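Local atomic coordinates of pterin-4-alpha-carbinolamine dehydratase MoaB2 (Mycobacterium marinum, PDB entry 3RFQ), a protein that probably takes part in molybdenum cofactor biosynthesis, as a MogA/MoaB-family protein with a probable molybdopterin-binding domain. Residues 121-124 against 125-129; 158-161 against 162-166. All coordinates share one frame; numbering follows the deposited sequence.

Interaction 1 (121-124 against 125-129); sequences GIAE and AIRAS. With NA (sodium ion), chain F.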
loop_
_atom_site.group_PDB
_atom_site.type_symbol
_atom_site.label_atom_id
_atom_site.label_comp_id
_atom_site.label_asym_id
_atom_site.label_seq_id
_atom_site.Cartn_x
_atom_site.Cartn_y
_atom_site.Cartn_z
ATOM N N GLY C 121 -13.646 4.747 3.949
ATOM C CA GLY C 121 -12.212 4.921 3.964
ATOM C C GLY C 121 -11.529 4.582 5.281
ATOM O O GLY C 121 -10.355 4.191 5.291
ATOM N N ILE C 122 -12.243 4.733 6.391
ATOM C CA ILE C 122 -11.691 4.389 7.686
ATOM C C ILE C 122 -11.516 2.877 7.802
ATOM O O ILE C 122 -10.413 2.407 8.088
ATOM C CB ILE C 122 -12.528 4.959 8.876
ATOM C CG1 ILE C 122 -12.364 6.481 8.981
ATOM C CG2 ILE C 122 -12.097 4.308 10.213
ATOM C CD1 ILE C 122 -13.397 7.153 9.898
ATOM N N ALA C 123 -12.609 2.130 7.591
ATOM C CA ALA C 123 -12.564 0.658 7.599
ATOM C C ALA C 123 -11.530 0.112 6.583
ATOM O O ALA C 123 -10.827 -0.882 6.867
ATOM C CB ALA C 123 -13.960 0.065 7.321
ATOM N N GLU C 124 -11.425 0.753 5.409
ATOM C CA GLU C 124 -10.447 0.286 4.430
ATOM C C GLU C 124 -9.014 0.515 4.901
ATOM O O GLU C 124 -8.145 -0.297 4.627
ATOM C CB GLU C 124 -10.623 0.947 3.058
ATOM C CG GLU C 124 -11.960 0.725 2.431
ATOM C CD GLU C 124 -12.231 1.669 1.281
ATOM O OE1 GLU C 124 -11.371 2.548 0.960
ATOM O OE2 GLU C 124 -13.308 1.514 0.671
ATOM N N ALA C 125 -8.770 1.639 5.577
ATOM C CA ALA C 125 -7.417 1.979 5.995
ATOM C C ALA C 125 -7.017 1.065 7.137
ATOM O O ALA C 125 -5.888 0.615 7.174
ATOM C CB ALA C 125 -7.299 3.497 6.404
ATOM N N ILE C 126 -7.951 0.776 8.050
ATOM C CA ILE C 126 -7.684 -0.119 9.174
ATOM C C ILE C 126 -7.344 -1.521 8.631
ATOM O O ILE C 126 -6.353 -2.133 9.039
ATOM C CB ILE C 126 -8.877 -0.147 10.199
ATOM C CG1 ILE C 126 -8.875 1.145 11.044
ATOM C CG2 ILE C 126 -8.791 -1.381 11.121
ATOM C CD1 ILE C 126 -10.230 1.514 11.624
ATOM N N ARG C 127 -8.131 -1.999 7.666
ATOM C CA ARG C 127 -7.884 -3.328 7.114
ATOM C C ARG C 127 -6.583 -3.391 6.340
ATOM O O ARG C 127 -5.815 -4.364 6.508
ATOM C CB ARG C 127 -9.050 -3.822 6.260
ATOM C CG ARG C 127 -10.303 -4.254 7.052
ATOM C CD ARG C 127 -11.289 -5.029 6.156
ATOM N NE ARG C 127 -11.956 -4.084 5.241
ATOM C CZ ARG C 127 -13.084 -3.429 5.533
ATOM N NH1 ARG C 127 -13.596 -2.575 4.653
ATOM N NH2 ARG C 127 -13.708 -3.646 6.699
ATOM N N ALA C 128 -6.319 -2.382 5.491
ATOM C CA ALA C 128 -5.086 -2.421 4.696
ATOM C C ALA C 128 -3.862 -2.394 5.606
ATOM O O ALA C 128 -2.861 -3.092 5.368
ATOM C CB ALA C 128 -5.017 -1.272 3.666
ATOM N N SER C 129 -3.916 -1.564 6.633
ATOM C CA SER C 129 -2.791 -1.507 7.583
ATOM C C SER C 129 -2.632 -2.821 8.359
ATOM O O SER C 129 -1.504 -3.328 8.591
ATOM C CB SER C 129 -3.021 -0.369 8.575
ATOM O OG SER C 129 -1.950 -0.328 9.444
HETATM NA NA NA F . 0.314 0.433 10.309
HETATM O O HOH W 1 0.743 -1.647 8.669
HETATM O O HOH W 2 -1.311 1.789 11.465
HETATM O O HOH W 3 -0.239 2.485 8.496
HETATM O O HOH W 4 1.985 -0.669 11.488
#
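Residues 121-129 are about two and a half turns of helix 120-132, which meets other subunits and carries one ligand of a sodium site. Ile122 and Ile126 touch one turn apart on its buried side. They lie side by side and point the same way, with Ile122 CG2 3.6 Å from Ile126 CD1. In Ile122 the CG2 branch is anti to the backbone N, which turns it along the helix toward Ile126. Both also pack on strand 151-156 of the mixed sheet, joining this helix to the sheet face. The main chain follows the alpha-helical i to i+4 pattern. Ile126 N donates to Ile122 O at 3.0 Å, nearly in line with the carbonyl, and Ala128 N donates to Glu124 O at 2.9 Å.

Arg127 folds back over the preceding turn. Its chain bends at chi3 (-74°), and one guanidinium face lies over Ala123 O, 3.6 Å from the plane of the group. The same oxygen accepts from Arg127 N at 3.0 Å. Ala123 CB sits 3.8 Å from both Arg127 NH1 and Arg127 NH2. Within one chain, Glu124 OE2 and Arg127 NH1 stay 5.7 Å apart. Glu124 OE2 forms a salt bridge with Arg127 of the second subunit, and Arg127 NH1 with Glu124 of the third subunit. Ser129 OG binds the sodium ion at 2.5 Å, and water 1 bridges Ser129 O to the metal.

Interaction 2 (158-161 against 162-166); sequences GSRY and AVRDG. With NA (sodium ion), chain F.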
loop_
_atom_site.group_PDB
_atom_site.type_symbol
_atom_site.label_atom_id
_atom_site.label_comp_id
_atom_site.label_asym_id
_atom_site.label_seq_id
_atom_site.Cartn_x
_atom_site.Cartn_y
_atom_site.Cartn_z
ATOM N N GLY C 158 -10.847 -7.466 18.049
ATOM C CA GLY C 158 -10.516 -7.642 19.465
ATOM C C GLY C 158 -9.075 -7.922 19.906
ATOM O O GLY C 158 -8.748 -7.714 21.079
ATOM N N SER C 159 -8.191 -8.403 19.025
ATOM C CA SER C 159 -6.847 -8.792 19.505
ATOM C C SER C 159 -6.087 -7.515 19.960
ATOM O O SER C 159 -6.405 -6.424 19.520
ATOM C CB SER C 159 -6.055 -9.508 18.406
ATOM O OG SER C 159 -5.628 -8.550 17.441
ATOM N N ARG C 160 -5.106 -7.650 20.839
ATOM C CA ARG C 160 -4.280 -6.498 21.239
ATOM C C ARG C 160 -3.582 -5.791 20.051
ATOM O O ARG C 160 -3.492 -4.566 20.025
ATOM C CB ARG C 160 -3.204 -6.942 22.233
ATOM C CG ARG C 160 -2.696 -5.800 23.147
ATOM C CD ARG C 160 -2.471 -6.372 24.560
ATOM N NE ARG C 160 -1.927 -5.394 25.501
ATOM C CZ ARG C 160 -2.686 -4.712 26.341
ATOM N NH1 ARG C 160 -3.995 -4.947 26.366
ATOM N NH2 ARG C 160 -2.148 -3.815 27.160
ATOM N N TYR C 161 -3.071 -6.570 19.091
ATOM C CA TYR C 161 -2.400 -5.982 17.942
ATOM C C TYR C 161 -3.394 -5.216 17.092
ATOM O O TYR C 161 -3.065 -4.133 16.618
ATOM C CB TYR C 161 -1.668 -7.027 17.096
ATOM C CG TYR C 161 -0.384 -7.598 17.691
ATOM C CD1 TYR C 161 0.166 -7.100 18.876
ATOM C CD2 TYR C 161 0.310 -8.601 17.019
ATOM C CE1 TYR C 161 1.374 -7.626 19.392
ATOM C CE2 TYR C 161 1.509 -9.126 17.507
ATOM C CZ TYR C 161 2.032 -8.645 18.696
ATOM O OH TYR C 161 3.203 -9.208 19.170
ATOM N N ALA C 162 -4.613 -5.743 16.921
ATOM C CA ALA C 162 -5.675 -4.991 16.165
ATOM C C ALA C 162 -5.995 -3.654 16.815
ATOM O O ALA C 162 -6.130 -2.636 16.146
ATOM C CB ALA C 162 -6.970 -5.820 15.992
ATOM N N VAL C 163 -6.139 -3.662 18.129
ATOM C CA VAL C 163 -6.441 -2.442 18.846
ATOM C C VAL C 163 -5.307 -1.432 18.650
ATOM O O VAL C 163 -5.544 -0.267 18.307
ATOM C CB VAL C 163 -6.621 -2.714 20.370
ATOM C CG1 VAL C 163 -6.636 -1.389 21.131
ATOM C CG2 VAL C 163 -7.893 -3.514 20.610
ATOM N N ARG C 164 -4.077 -1.876 18.833
ATOM C CA ARG C 164 -2.987 -0.924 18.723
ATOM C C ARG C 164 -2.895 -0.361 17.284
ATOM O O ARG C 164 -2.798 0.871 17.071
ATOM C CB ARG C 164 -1.669 -1.597 19.104
ATOM C CG ARG C 164 -1.528 -1.909 20.569
ATOM C CD ARG C 164 -0.112 -2.387 20.853
ATOM N NE ARG C 164 0.082 -2.748 22.258
ATOM C CZ ARG C 164 0.221 -1.886 23.266
ATOM N NH1 ARG C 164 0.155 -0.568 23.058
ATOM N NH2 ARG C 164 0.412 -2.348 24.492
ATOM N N ASP C 165 -2.887 -1.266 16.308
ATOM C CA ASP C 165 -2.700 -0.856 14.923
ATOM C C ASP C 165 -3.901 -0.045 14.401
ATOM O O ASP C 165 -3.702 0.955 13.704
ATOM C CB ASP C 165 -2.375 -2.047 14.027
ATOM C CG ASP C 165 -1.955 -1.626 12.635
ATOM O OD1 ASP C 165 -0.857 -1.041 12.477
ATOM O OD2 ASP C 165 -2.716 -1.887 11.679
ATOM N N GLY C 166 -5.123 -0.463 14.757
ATOM C CA GLY C 166 -6.339 0.277 14.425
ATOM C C GLY C 166 -6.293 1.711 14.899
ATOM O O GLY C 166 -6.651 2.618 14.160
HETATM NA NA NA F . 0.314 0.433 10.309
HETATM O O HOH W 2 -1.311 1.789 11.465
HETATM O O HOH W 3 -0.239 2.485 8.496
HETATM O O HOH W 4 1.985 -0.669 11.488
HETATM O O HOH W 1 0.743 -1.647 8.669
#
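The backbone of Ser159 turns into helix 160-180 through a run of i to i+4 bonds, beginning with Val163 N to Ser159 O (3.1 Å) and Arg164 N to Arg160 O (3.0 Å). Ser159 is the N-cap. Its OG accepts from Ala162 N at 3.0 Å, and the N-H points at it fairly straight (159°). With chi1 at 74°, OG sits between the backbone N and the carbonyl carbon and reaches that first-turn N-H. It also meets Ala162 CB at 3.4 Å. Val163 CG2 rests against Ser159 O, and the valine packs on Leu53 and Val54 of helix 51-60.

Arg160 and Arg164 cross with their guanidinium planes 89° apart, and Arg160 NE is 4.0 Å from Arg164 NH2. Their like charges are probably balanced by acids of the fourth subunit: Glu60 pairs with both arginines, and Glu56 also pairs with Arg164. Arg164 CG lies 3.3 Å from Arg160 O. Tyr161 O accepts from Asp165 N, the next bond of the run, and Asp165 CB packs against the same oxygen. The Asp165 carboxylate leads away from this turn, and its OD1 reaches the sodium ion at 2.9 Å.

How the interactions relate
Interactions 1 and 2 lie on two different helices, 120-132 and 160-180, with their centres about 13 Å apart. They meet at the sodium ion. Ser129 of interaction 1 and Asp165 of interaction 2 both bind it, and Ser129 OG is 2.8 Å from Asp165 OD2, a probable hydrogen bond. Asp165 thus turns one oxygen to the metal and the other to the serine. Away from the ion, Ile126 CG1 packs on Gly166 O at 4.1 Å. Ser129 and Asp165 of the fourth subunit bind the same sodium, so the site joins two subunits. Four waters complete the coordination. The two contacts therefore supply one subunit's half of the protein ligands.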